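Local coordinates for protein PfkB family carbohydrate kinase (Listeria grayi DSM 20601, PDB 4GM6) that probably acts as a sugar kinase of the PfkB family, transferring phosphate from a nucleotide donor to a carbohydrate substrate, at residues I75-P80 with S132-H137. Numbering follows the deposited sequence.
Sequences IATVVP and SSFARH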
loop_
_atom_site.group_PDB
_atom_site.type_symbol
_atom_site.label_atom_id
_atom_site.label_comp_id
_atom_site.label_asym_id
_atom_site.label_seq_id
_atom_site.Cartn_x
_atom_site.Cartn_y
_atom_site.Cartn_z
ATOM N N ILE C 75 -15.887 -3.415 30.875
ATOM C CA ILE C 75 -14.499 -3.484 31.297
ATOM C C ILE C 75 -14.098 -2.287 32.133
ATOM O O ILE C 75 -14.290 -1.129 31.732
ATOM C CB ILE C 75 -13.539 -3.593 30.094
ATOM C CG1 ILE C 75 -12.114 -3.914 30.566
ATOM C CG2 ILE C 75 -13.533 -2.303 29.282
ATOM C CD1 ILE C 75 -11.113 -4.089 29.438
ATOM N N ALA C 76 -13.542 -2.580 33.302
ATOM C CA ALA C 76 -12.939 -1.555 34.140
ATOM C C ALA C 76 -11.528 -1.287 33.599
ATOM O O ALA C 76 -10.656 -2.154 33.664
ATOM C CB ALA C 76 -12.897 -2.017 35.589
ATOM N N THR C 77 -11.310 -0.100 33.039
ATOM C CA THR C 77 -9.997 0.232 32.499
ATOM C C THR C 77 -9.708 1.743 32.532
ATOM O O THR C 77 -10.580 2.541 32.878
ATOM C CB THR C 77 -9.828 -0.313 31.069
ATOM O OG1 THR C 77 -8.436 -0.510 30.798
ATOM C CG2 THR C 77 -10.425 0.664 30.053
ATOM N N VAL C 78 -8.477 2.123 32.182
ATOM C CA VAL C 78 -8.079 3.528 32.197
ATOM C C VAL C 78 -7.359 3.905 30.911
ATOM O O VAL C 78 -6.452 3.188 30.471
ATOM C CB VAL C 78 -7.120 3.840 33.359
ATOM C CG1 VAL C 78 -6.716 5.312 33.326
ATOM C CG2 VAL C 78 -7.750 3.467 34.698
ATOM N N VAL C 79 -7.756 5.036 30.321
ATOM C CA VAL C 79 -7.100 5.566 29.135
ATOM C C VAL C 79 -6.893 7.079 29.241
ATOM O O VAL C 79 -7.642 7.754 29.919
ATOM C CB VAL C 79 -7.925 5.295 27.859
ATOM C CG1 VAL C 79 -8.216 3.810 27.724
ATOM C CG2 VAL C 79 -9.207 6.114 27.879
ATOM N N PRO C 80 -5.877 7.621 28.542
ATOM C CA PRO C 80 -5.693 9.067 28.584
ATOM C C PRO C 80 -6.771 9.773 27.775
ATOM O O PRO C 80 -7.247 9.235 26.779
ATOM C CB PRO C 80 -4.329 9.256 27.926
ATOM C CG PRO C 80 -4.263 8.140 26.923
ATOM C CD PRO C 80 -4.908 6.969 27.642
ATOM N N SER C 132 2.106 4.204 31.389
ATOM C CA SER C 132 0.782 4.420 30.819
ATOM C C SER C 132 -0.205 4.905 31.892
ATOM O O SER C 132 0.031 4.740 33.093
ATOM C CB SER C 132 0.268 3.139 30.142
ATOM O OG SER C 132 -0.073 2.153 31.118
ATOM N N SER C 133 -1.312 5.502 31.457
ATOM C CA SER C 133 -2.396 5.880 32.370
ATOM C C SER C 133 -2.799 4.712 33.267
ATOM O O SER C 133 -2.915 4.851 34.491
ATOM C CB SER C 133 -3.613 6.364 31.578
ATOM O OG SER C 133 -3.275 7.465 30.743
ATOM N N PHE C 134 -3.044 3.560 32.657
ATOM C CA PHE C 134 -3.453 2.394 33.427
ATOM C C PHE C 134 -2.377 2.003 34.435
ATOM O O PHE C 134 -2.659 1.793 35.614
ATOM C CB PHE C 134 -3.758 1.214 32.515
ATOM C CG PHE C 134 -4.459 0.086 33.220
ATOM C CD1 PHE C 134 -5.825 -0.077 33.099
ATOM C CD2 PHE C 134 -3.751 -0.791 34.027
ATOM C CE1 PHE C 134 -6.475 -1.108 33.744
ATOM C CE2 PHE C 134 -4.395 -1.828 34.684
ATOM C CZ PHE C 134 -5.761 -1.988 34.540
ATOM N N ALA C 135 -1.137 1.919 33.963
ATOM C CA ALA C 135 -0.026 1.513 34.818
ATOM C C ALA C 135 0.168 2.451 36.003
ATOM O O ALA C 135 0.419 1.998 37.119
ATOM C CB ALA C 135 1.259 1.401 34.008
ATOM N N ARG C 136 0.052 3.756 35.774
ATOM C CA ARG C 136 0.303 4.714 36.852
ATOM C C ARG C 136 -0.929 5.033 37.701
ATOM O O ARG C 136 -0.854 5.802 38.655
ATOM C CB ARG C 136 0.931 5.992 36.288
ATOM C CG ARG C 136 2.321 5.734 35.721
ATOM C CD ARG C 136 2.890 6.916 34.960
ATOM N NE ARG C 136 3.233 8.027 35.841
ATOM C CZ ARG C 136 2.545 9.160 35.896
ATOM N NH1 ARG C 136 1.484 9.330 35.113
ATOM N NH2 ARG C 136 2.919 10.120 36.729
ATOM N N HIS C 137 -2.063 4.433 37.362
ATOM C CA HIS C 137 -3.305 4.792 38.030
ATOM C C HIS C 137 -3.269 4.324 39.480
ATOM O O HIS C 137 -2.844 3.203 39.765
ATOM C CB HIS C 137 -4.505 4.197 37.285
ATOM C CG HIS C 137 -5.806 4.860 37.612
ATOM N ND1 HIS C 137 -6.137 6.119 37.153
ATOM C CD2 HIS C 137 -6.857 4.442 38.357
ATOM C CE1 HIS C 137 -7.338 6.444 37.595
ATOM N NE2 HIS C 137 -7.796 5.445 38.331
HETATM O O HOH W 1 -3.826 3.514 29.739
#
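With chi1 at 179°, Val-78 sets CG1 opposite its own backbone N and leaves CG2 beside that nitrogen; CG1 meets the start of a short helical turn, while CG2 meets the histidine that follows it. A similar turn at His-137, chi1 -161°, lays the imidazole across CG2. The contact joins the C-terminal end of strand 73-79, in the large mixed sheet of the PfkB kinase fold, to the helical turn 133-136. CG2 of Val-78 sits over the centre of the His-137 ring, 3.8 Å from the centroid and 11° off the normal, a CH-pi contact. CG1 meets CB of Ser-133 at 3.7 Å. A branched valine suits this place because it fills two directions at once, and the small side chain of Ser-133 probably helps the turn lie close to the strand.

Phe-134 turns the edge of its ring to the strand, CD1 lying 3.6 Å from Val-78 N; the large flat ring also reaches Trp-167, with which it stacks. Ser-133 OG rests against the Pro-80 ring, 3.5 Å from CB, but its polar partners are the carbonyls of Ala-105 and Arg-108. Thr-77 OG1, bonded to Gly-31 O, lies obliquely to the phenylalanine ring. At the start of the turn Ser-132 is the N-cap, its OG accepting from Ala-135 N at 3.0 Å, a task for which a short hydroxyl side chain is well suited. Polar backbone groups at the buried interface are linked by one water, which donates to Val-78 O at 2.7 Å and accepts from Phe-134 N at 3.0 Å.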